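Acyl-CoA dehydrogenase (Geobacillus kaustophilus, PDB 2PG0) probably catalyses the FAD-dependent alpha,beta-dehydrogenation of acyl chains, as a flavoprotein of the acyl-CoA dehydrogenase family. Local coordinates at residues Tyr33-Ser45 / Arg203-Thr215. Residues are numbered along the deposited sequence; the frame is centred on the assembly and turned at random.
Sequences YNDWEKRGIIPRS and RKLEKVGLHAQDT
Glu37 OE2 approaches His211 CB, with the carboxylate and imidazole planes 44° apart and OE2 short of the ring; a water over one imidazole face, near the rim, links Glu37 OE2 to the backbone N of His211. At the edge of the imidazole, in its plane, Lys207 O accepts a bent hydrogen bond from His211 NE2 (2.9 Å), which helps set the ring's rotation. The Trp36 indole has Ile42 CG2 and Pro43 CD toward the rim of one face and Tyr33 CA on the opposite face; of this residue it is CB that reaches across, 3.8 Å from Ala212 CB. That methyl rests on the last turn of helix 33-39, 3.7 Å from Glu37 N, with Ile42 CG1 also against it at 4.0 Å. Gly40, at positive phi, is the C' residue of a Schellman motif that ends the helix, and its CA lies 3.2 Å from His211 O in a CA-H...O contact. A second such contact joins Ile41 CA to Ala212 O. Ile41 CG1, anti to the backbone N (chi1 -165°), carries CD1 to 3.8 Å from Asp214 CB, while Lys204, its chain kinked at the third torsion (87°), offers a weak hydrogen bond from NZ to Arg39 O. One further water ties Ile42 N to Ala212 O and Asp214 OD1; another joins Gly40 O to Gln213 O. Lys207 NZ hydrogen-bonds to Leu210 O and Gln213 O at the two ends of the type I turn. The contact thus joins the N-terminal helical domain to the loop between strands 199-201 and 216-220 of the middle domain. Helix 354-361 flanks it through Arg357 and Arg360, Asp214 OD2 is held by the backbone of Ile165 and His166, and Gln213, hydrogen-bonded to Asn163, touches the FAD-binding Thr162.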
ATOM      1  N   TYR A  33     -21.568 -25.530 -13.365  1.00 16.73           N
ATOM      2  CA  TYR A  33     -21.522 -24.263 -12.624  1.00 16.57           C
ATOM      3  C   TYR A  33     -21.947 -23.056 -13.462  1.00 16.81           C
ATOM      4  O   TYR A  33     -22.731 -22.229 -12.993  1.00 16.71           O
ATOM      5  CB  TYR A  33     -20.134 -24.045 -12.025  1.00 16.12           C
ATOM      6  CG  TYR A  33     -20.045 -22.909 -11.028  1.00 15.27           C
ATOM      7  CD1 TYR A  33     -20.340 -23.120  -9.679  1.00 14.95           C
ATOM      8  CD2 TYR A  33     -19.651 -21.627 -11.428  1.00 14.92           C
ATOM      9  CE1 TYR A  33     -20.246 -22.083  -8.752  1.00 14.51           C
ATOM     10  CE2 TYR A  33     -19.551 -20.582 -10.502  1.00 14.06           C
ATOM     11  CZ  TYR A  33     -19.850 -20.821  -9.174  1.00 14.48           C
ATOM     12  OH  TYR A  33     -19.753 -19.808  -8.254  1.00 14.67           O
ATOM     13  N   ASN A  34     -21.441 -22.966 -14.692  1.00 17.44           N
ATOM     14  CA  ASN A  34     -21.756 -21.836 -15.578  1.00 18.61           C
ATOM     15  C   ASN A  34     -23.249 -21.732 -15.909  1.00 18.63           C
ATOM     16  O   ASN A  34     -23.799 -20.628 -15.985  1.00 18.34           O
ATOM     17  CB  ASN A  34     -20.912 -21.892 -16.862  1.00 19.41           C
ATOM     18  CG  ASN A  34     -19.419 -21.660 -16.604  1.00 21.93           C
ATOM     19  OD1 ASN A  34     -18.993 -21.429 -15.471  1.00 25.96           O
ATOM     20  ND2 ASN A  34     -18.619 -21.723 -17.666  1.00 26.24           N
ATOM     21  N   ASP A  35     -23.897 -22.886 -16.086  1.00 18.51           N
ATOM     22  CA  ASP A  35     -25.349 -22.948 -16.300  1.00 19.19           C
ATOM     23  C   ASP A  35     -26.133 -22.463 -15.081  1.00 18.42           C
ATOM     24  O   ASP A  35     -27.155 -21.783 -15.213  1.00 17.94           O
ATOM     25  CB  ASP A  35     -25.779 -24.375 -16.643  1.00 20.11           C
ATOM     26  CG  ASP A  35     -25.477 -24.748 -18.076  1.00 23.46           C
ATOM     27  OD1 ASP A  35     -25.127 -23.847 -18.872  1.00 27.81           O
ATOM     28  OD2 ASP A  35     -25.604 -25.952 -18.413  1.00 28.61           O
ATOM     29  N   TRP A  36     -25.649 -22.819 -13.897  1.00 17.65           N
ATOM     30  CA  TRP A  36     -26.286 -22.396 -12.660  1.00 17.45           C
ATOM     31  C   TRP A  36     -26.251 -20.874 -12.534  1.00 17.12           C
ATOM     32  O   TRP A  36     -27.228 -20.253 -12.119  1.00 16.73           O
ATOM     33  CB  TRP A  36     -25.580 -23.007 -11.464  1.00 17.36           C
ATOM     34  CG  TRP A  36     -25.654 -24.491 -11.355  1.00 17.82           C
ATOM     35  CD1 TRP A  36     -26.493 -25.342 -12.028  1.00 17.53           C
ATOM     36  CD2 TRP A  36     -24.872 -25.304 -10.480  1.00 17.84           C
ATOM     37  NE1 TRP A  36     -26.260 -26.644 -11.633  1.00 17.94           N
ATOM     38  CE2 TRP A  36     -25.278 -26.646 -10.676  1.00 18.68           C
ATOM     39  CE3 TRP A  36     -23.864 -25.028  -9.545  1.00 18.24           C
ATOM     40  CZ2 TRP A  36     -24.706 -27.709  -9.970  1.00 18.42           C
ATOM     41  CZ3 TRP A  36     -23.299 -26.087  -8.845  1.00 18.62           C
ATOM     42  CH2 TRP A  36     -23.722 -27.408  -9.063  1.00 18.03           C
ATOM     43  N   GLU A  37     -25.117 -20.283 -12.896  1.00 17.15           N
ATOM     44  CA  GLU A  37     -24.980 -18.831 -12.863  1.00 17.68           C
ATOM     45  C   GLU A  37     -25.959 -18.149 -13.808  1.00 18.24           C
ATOM     46  O   GLU A  37     -26.569 -17.136 -13.453  1.00 18.10           O
ATOM     47  CB  GLU A  37     -23.552 -18.425 -13.186  1.00 17.68           C
ATOM     48  CG  GLU A  37     -22.587 -18.803 -12.103  1.00 18.13           C
ATOM     49  CD  GLU A  37     -21.313 -18.040 -12.234  1.00 21.34           C
ATOM     50  OE1 GLU A  37     -20.608 -18.248 -13.248  1.00 22.27           O
ATOM     51  OE2 GLU A  37     -21.034 -17.213 -11.335  1.00 21.40           O
ATOM     52  N   LYS A  38     -26.112 -18.721 -14.999  1.00 19.03           N
ATOM     53  CA  LYS A  38     -27.070 -18.232 -15.991  1.00 19.99           C
ATOM     54  C   LYS A  38     -28.503 -18.255 -15.472  1.00 20.17           C
ATOM     55  O   LYS A  38     -29.258 -17.308 -15.691  1.00 20.50           O
ATOM     56  CB  LYS A  38     -26.987 -19.067 -17.268  1.00 20.40           C
ATOM     57  CG  LYS A  38     -25.763 -18.817 -18.113  1.00 23.17           C
ATOM     58  CD  LYS A  38     -25.805 -19.724 -19.331  1.00 27.77           C
ATOM     59  CE  LYS A  38     -24.644 -19.467 -20.269  1.00 29.86           C
ATOM     60  NZ  LYS A  38     -24.777 -20.324 -21.484  1.00 32.81           N
ATOM     61  N   ARG A  39     -28.869 -19.338 -14.787  1.00 20.35           N
ATOM     62  CA  ARG A  39     -30.213 -19.497 -14.226  1.00 20.78           C
ATOM     63  C   ARG A  39     -30.418 -18.648 -12.970  1.00 19.89           C
ATOM     64  O   ARG A  39     -31.546 -18.278 -12.655  1.00 19.62           O
ATOM     65  CB  ARG A  39     -30.515 -20.970 -13.918  1.00 21.47           C
ATOM     66  CG  ARG A  39     -30.436 -21.906 -15.128  1.00 24.96           C
ATOM     67  CD  ARG A  39     -31.722 -21.923 -15.940  1.00 31.93           C
ATOM     68  NE  ARG A  39     -32.758 -22.728 -15.291  1.00 37.49           N
ATOM     69  CZ  ARG A  39     -32.884 -24.049 -15.421  1.00 39.81           C
ATOM     70  NH1 ARG A  39     -32.036 -24.739 -16.179  1.00 41.35           N
ATOM     71  NH2 ARG A  39     -33.862 -24.686 -14.783  1.00 41.05           N
ATOM     72  N   GLY A  40     -29.328 -18.356 -12.257  1.00 18.90           N
ATOM     73  CA  GLY A  40     -29.384 -17.541 -11.043  1.00 17.84           C
ATOM     74  C   GLY A  40     -29.615 -18.331  -9.769  1.00 17.32           C
ATOM     75  O   GLY A  40     -29.812 -17.751  -8.685  1.00 17.63           O
ATOM     76  N   ILE A  41     -29.578 -19.657  -9.887  1.00 16.35           N
ATOM     77  CA  ILE A  41     -29.862 -20.548  -8.771  1.00 16.05           C
ATOM     78  C   ILE A  41     -29.272 -21.938  -9.047  1.00 16.07           C
ATOM     79  O   ILE A  41     -29.166 -22.358 -10.204  1.00 16.09           O
ATOM     80  CB  ILE A  41     -31.402 -20.615  -8.476  1.00 16.08           C
ATOM     81  CG1 ILE A  41     -31.697 -21.233  -7.098  1.00 15.67           C
ATOM     82  CG2 ILE A  41     -32.160 -21.294  -9.630  1.00 16.05           C
ATOM     83  CD1 ILE A  41     -33.136 -20.972  -6.596  1.00 16.58           C
ATOM     84  N   ILE A  42     -28.858 -22.612  -7.978  1.00 15.94           N
ATOM     85  CA  ILE A  42     -28.379 -23.994  -8.035  1.00 16.23           C
ATOM     86  C   ILE A  42     -29.582 -24.914  -7.767  1.00 16.63           C
ATOM     87  O   ILE A  42     -30.282 -24.740  -6.772  1.00 16.94           O
ATOM     88  CB  ILE A  42     -27.243 -24.247  -6.995  1.00 15.75           C
ATOM     89  CG1 ILE A  42     -26.038 -23.336  -7.281  1.00 16.17           C
ATOM     90  CG2 ILE A  42     -26.828 -25.739  -6.976  1.00 16.59           C
ATOM     91  CD1 ILE A  42     -24.969 -23.341  -6.185  1.00 15.63           C
ATOM     92  N   PRO A  43     -29.821 -25.904  -8.648  1.00 17.46           N
ATOM     93  CA  PRO A  43     -31.045 -26.700  -8.508  1.00 17.70           C
ATOM     94  C   PRO A  43     -31.101 -27.483  -7.193  1.00 18.08           C
ATOM     95  O   PRO A  43     -30.064 -27.942  -6.688  1.00 17.83           O
ATOM     96  CB  PRO A  43     -30.995 -27.651  -9.714  1.00 17.74           C
ATOM     97  CG  PRO A  43     -29.560 -27.699 -10.122  1.00 17.76           C
ATOM     98  CD  PRO A  43     -28.985 -26.356  -9.775  1.00 17.23           C
ATOM     99  N   ARG A  44     -32.312 -27.608  -6.649  1.00 18.82           N
ATOM    100  CA  ARG A  44     -32.602 -28.440  -5.478  1.00 19.48           C
ATOM    101  C   ARG A  44     -32.044 -29.851  -5.605  1.00 18.90           C
ATOM    102  O   ARG A  44     -31.637 -30.452  -4.613  1.00 18.84           O
ATOM    103  CB  ARG A  44     -34.116 -28.565  -5.269  1.00 20.27           C
ATOM    104  CG  ARG A  44     -34.789 -27.433  -4.525  1.00 23.37           C
ATOM    105  CD  ARG A  44     -34.149 -27.187  -3.164  1.00 28.16           C
ATOM    106  NE  ARG A  44     -34.705 -27.986  -2.067  1.00 30.46           N
ATOM    107  CZ  ARG A  44     -35.505 -27.499  -1.117  1.00 30.71           C
ATOM    108  NH1 ARG A  44     -35.871 -26.220  -1.128  1.00 30.89           N
ATOM    109  NH2 ARG A  44     -35.936 -28.291  -0.148  1.00 31.37           N
ATOM    110  N   SER A  45     -32.061 -30.381  -6.825  1.00 18.61           N
ATOM    111  CA  SER A  45     -31.560 -31.735  -7.089  1.00 17.97           C
ATOM    112  C   SER A  45     -30.087 -31.891  -6.692  1.00 17.40           C
ATOM    113  O   SER A  45     -29.676 -32.971  -6.257  1.00 16.73           O
ATOM    114  CB  SER A  45     -31.790 -32.128  -8.554  1.00 18.07           C
ATOM    115  OG  SER A  45     -31.070 -31.282  -9.431  1.00 18.81           O
ATOM    116  N   ARG A 203     -37.999 -11.272  -5.189  1.00 21.43           N
ATOM    117  CA  ARG A 203     -37.321 -11.805  -6.370  1.00 22.64           C
ATOM    118  C   ARG A 203     -35.822 -11.899  -6.066  1.00 21.42           C
ATOM    119  O   ARG A 203     -35.300 -11.109  -5.269  1.00 21.14           O
ATOM    120  CB  ARG A 203     -37.572 -10.906  -7.592  1.00 22.69           C
ATOM    121  CG  ARG A 203     -37.184  -9.428  -7.405  1.00 25.27           C
ATOM    122  CD  ARG A 203     -37.021  -8.697  -8.752  1.00 26.24           C
ATOM    123  NE  ARG A 203     -36.319  -7.413  -8.615  1.00 33.62           N
ATOM    124  CZ  ARG A 203     -36.797  -6.229  -9.006  1.00 36.16           C
ATOM    125  NH1 ARG A 203     -37.998  -6.130  -9.575  1.00 37.85           N
ATOM    126  NH2 ARG A 203     -36.064  -5.131  -8.832  1.00 37.32           N
ATOM    127  N   LYS A 204     -35.128 -12.859  -6.677  1.00 20.76           N
ATOM    128  CA  LYS A 204     -33.693 -12.988  -6.418  1.00 20.62           C
ATOM    129  C   LYS A 204     -32.973 -11.683  -6.763  1.00 19.17           C
ATOM    130  O   LYS A 204     -33.247 -11.057  -7.789  1.00 18.14           O
ATOM    131  CB  LYS A 204     -33.066 -14.194  -7.133  1.00 21.17           C
ATOM    132  CG  LYS A 204     -33.282 -14.244  -8.630  1.00 22.83           C
ATOM    133  CD  LYS A 204     -32.855 -15.601  -9.221  1.00 23.26           C
ATOM    134  CE  LYS A 204     -33.986 -16.624  -9.175  1.00 26.29           C
ATOM    135  NZ  LYS A 204     -33.781 -17.661 -10.214  1.00 28.44           N
ATOM    136  N   LEU A 205     -32.082 -11.275  -5.867  1.00 18.27           N
ATOM    137  CA  LEU A 205     -31.347 -10.021  -6.002  1.00 17.70           C
ATOM    138  C   LEU A 205     -30.297 -10.123  -7.095  1.00 17.18           C
ATOM    139  O   LEU A 205     -29.551 -11.098  -7.148  1.00 17.01           O
ATOM    140  CB  LEU A 205     -30.696  -9.649  -4.665  1.00 17.95           C
ATOM    141  CG  LEU A 205     -31.662  -9.286  -3.525  1.00 18.16           C
ATOM    142  CD1 LEU A 205     -30.980  -9.339  -2.160  1.00 18.40           C
ATOM    143  CD2 LEU A 205     -32.297  -7.926  -3.762  1.00 18.96           C
ATOM    144  N   GLU A 206     -30.257  -9.126  -7.972  1.00 16.70           N
ATOM    145  CA  GLU A 206     -29.188  -9.035  -8.974  1.00 17.15           C
ATOM    146  C   GLU A 206     -27.925  -8.444  -8.340  1.00 15.19           C
ATOM    147  O   GLU A 206     -27.931  -7.305  -7.864  1.00 14.44           O
ATOM    148  CB  GLU A 206     -29.620  -8.189 -10.174  1.00 16.51           C
ATOM    149  CG  GLU A 206     -30.659  -8.852 -11.072  1.00 19.99           C
ATOM    150  CD  GLU A 206     -30.947  -8.046 -12.339  1.00 21.43           C
ATOM    151  OE1 GLU A 206     -30.513  -6.869 -12.429  1.00 27.67           O
ATOM    152  OE2 GLU A 206     -31.612  -8.594 -13.251  1.00 27.93           O
ATOM    153  N   LYS A 207     -26.845  -9.217  -8.357  1.00 14.01           N
ATOM    154  CA  LYS A 207     -25.602  -8.831  -7.679  1.00 13.20           C
ATOM    155  C   LYS A 207     -24.413  -8.760  -8.649  1.00 12.82           C
ATOM    156  O   LYS A 207     -24.484  -9.270  -9.772  1.00 12.79           O
ATOM    157  CB  LYS A 207     -25.295  -9.819  -6.548  1.00 13.32           C
ATOM    158  CG  LYS A 207     -26.518 -10.271  -5.726  1.00 12.62           C
ATOM    159  CD  LYS A 207     -26.119 -11.202  -4.572  1.00 13.42           C
ATOM    160  CE  LYS A 207     -25.489 -12.521  -5.057  1.00 14.30           C
ATOM    161  NZ  LYS A 207     -26.446 -13.322  -5.859  1.00 14.42           N
ATOM    162  N   VAL A 208     -23.325  -8.131  -8.206  1.00 12.03           N
ATOM    163  CA  VAL A 208     -22.077  -8.052  -8.987  1.00 11.78           C
ATOM    164  C   VAL A 208     -21.541  -9.451  -9.309  1.00 11.52           C
ATOM    165  O   VAL A 208     -21.056  -9.693 -10.409  1.00 11.96           O
ATOM    166  CB  VAL A 208     -20.996  -7.229  -8.238  1.00 11.54           C
ATOM    167  CG1 VAL A 208     -19.628  -7.354  -8.914  1.00 11.74           C
ATOM    168  CG2 VAL A 208     -21.433  -5.756  -8.146  1.00 11.25           C
ATOM    169  N   GLY A 209     -21.653 -10.355  -8.342  1.00 11.67           N
ATOM    170  CA  GLY A 209     -21.222 -11.746  -8.503  1.00 11.22           C
ATOM    171  C   GLY A 209     -22.032 -12.685  -7.628  1.00 11.36           C
ATOM    172  O   GLY A 209     -23.151 -12.353  -7.231  1.00 10.92           O
ATOM    173  N   LEU A 210     -21.459 -13.858  -7.334  1.00 11.39           N
ATOM    174  CA  LEU A 210     -22.182 -14.957  -6.680  1.00 12.17           C
ATOM    175  C   LEU A 210     -23.506 -15.183  -7.414  1.00 11.78           C
ATOM    176  O   LEU A 210     -24.557 -15.354  -6.799  1.00 11.62           O
ATOM    177  CB  LEU A 210     -22.399 -14.666  -5.179  1.00 12.31           C
ATOM    178  CG  LEU A 210     -21.334 -15.115  -4.165  1.00 13.86           C
ATOM    179  CD1 LEU A 210     -19.974 -14.511  -4.468  1.00 14.85           C
ATOM    180  CD2 LEU A 210     -21.744 -14.776  -2.725  1.00 14.00           C
ATOM    181  N   HIS A 211     -23.430 -15.188  -8.741  1.00 11.94           N
ATOM    182  CA  HIS A 211     -24.615 -15.185  -9.596  1.00 12.89           C
ATOM    183  C   HIS A 211     -25.519 -16.414  -9.428  1.00 13.11           C
ATOM    184  O   HIS A 211     -26.728 -16.325  -9.648  1.00 13.55           O
ATOM    185  CB  HIS A 211     -24.229 -14.999 -11.067  1.00 12.99           C
ATOM    186  CG  HIS A 211     -23.916 -13.581 -11.441  1.00 13.59           C
ATOM    187  ND1 HIS A 211     -23.339 -13.242 -12.646  1.00 15.13           N
ATOM    188  CD2 HIS A 211     -24.094 -12.417 -10.769  1.00 14.03           C
ATOM    189  CE1 HIS A 211     -23.178 -11.930 -12.703  1.00 14.29           C
ATOM    190  NE2 HIS A 211     -23.627 -11.406 -11.574  1.00 13.79           N
ATOM    191  N   ALA A 212     -24.940 -17.545  -9.028  1.00 13.36           N
ATOM    192  CA  ALA A 212     -25.731 -18.760  -8.799  1.00 13.36           C
ATOM    193  C   ALA A 212     -26.255 -18.912  -7.365  1.00 13.59           C
ATOM    194  O   ALA A 212     -26.953 -19.876  -7.060  1.00 13.46           O
ATOM    195  CB  ALA A 212     -24.947 -20.016  -9.237  1.00 13.05           C
ATOM    196  N   GLN A 213     -25.917 -17.967  -6.487  1.00 14.22           N
ATOM    197  CA  GLN A 213     -26.447 -17.954  -5.122  1.00 14.45           C
ATOM    198  C   GLN A 213     -27.780 -17.208  -5.104  1.00 14.69           C
ATOM    199  O   GLN A 213     -27.866 -16.074  -5.587  1.00 14.67           O
ATOM    200  CB  GLN A 213     -25.461 -17.292  -4.155  1.00 14.57           C
ATOM    201  CG  GLN A 213     -25.244 -18.062  -2.847  1.00 14.86           C
ATOM    202  CD  GLN A 213     -26.543 -18.427  -2.145  1.00 15.12           C
ATOM    203  OE1 GLN A 213     -27.338 -17.557  -1.781  1.00 14.50           O
ATOM    204  NE2 GLN A 213     -26.760 -19.720  -1.948  1.00 15.60           N
ATOM    205  N   ASP A 214     -28.815 -17.850  -4.560  1.00 14.68           N
ATOM    206  CA  ASP A 214     -30.167 -17.277  -4.536  1.00 15.28           C
ATOM    207  C   ASP A 214     -30.368 -16.331  -3.347  1.00 15.54           C
ATOM    208  O   ASP A 214     -31.082 -16.646  -2.393  1.00 16.63           O
ATOM    209  CB  ASP A 214     -31.246 -18.375  -4.537  1.00 15.06           C
ATOM    210  CG  ASP A 214     -31.037 -19.415  -3.439  1.00 15.30           C
ATOM    211  OD1 ASP A 214     -29.942 -20.011  -3.361  1.00 16.33           O
ATOM    212  OD2 ASP A 214     -31.974 -19.631  -2.641  1.00 14.65           O
ATOM    213  N   THR A 215     -29.741 -15.167  -3.424  1.00 15.25           N
ATOM    214  CA  THR A 215     -29.857 -14.157  -2.378  1.00 15.17           C
ATOM    215  C   THR A 215     -31.164 -13.407  -2.556  1.00 15.27           C
ATOM    216  O   THR A 215     -31.505 -13.012  -3.672  1.00 15.98           O
ATOM    217  CB  THR A 215     -28.699 -13.143  -2.441  1.00 15.00           C
ATOM    218  OG1 THR A 215     -27.481 -13.819  -2.765  1.00 14.70           O
ATOM    219  CG2 THR A 215     -28.552 -12.432  -1.097  1.00 14.98           C
TER
HETATM  220  O   HOH W   1     -20.764 -14.584 -10.427  1.00 12.98           O
HETATM  221  O   HOH W   2     -29.163 -15.040  -8.145  1.00 26.47           O
HETATM  222  O   HOH W   3     -28.518 -21.325  -5.314  1.00 14.39           O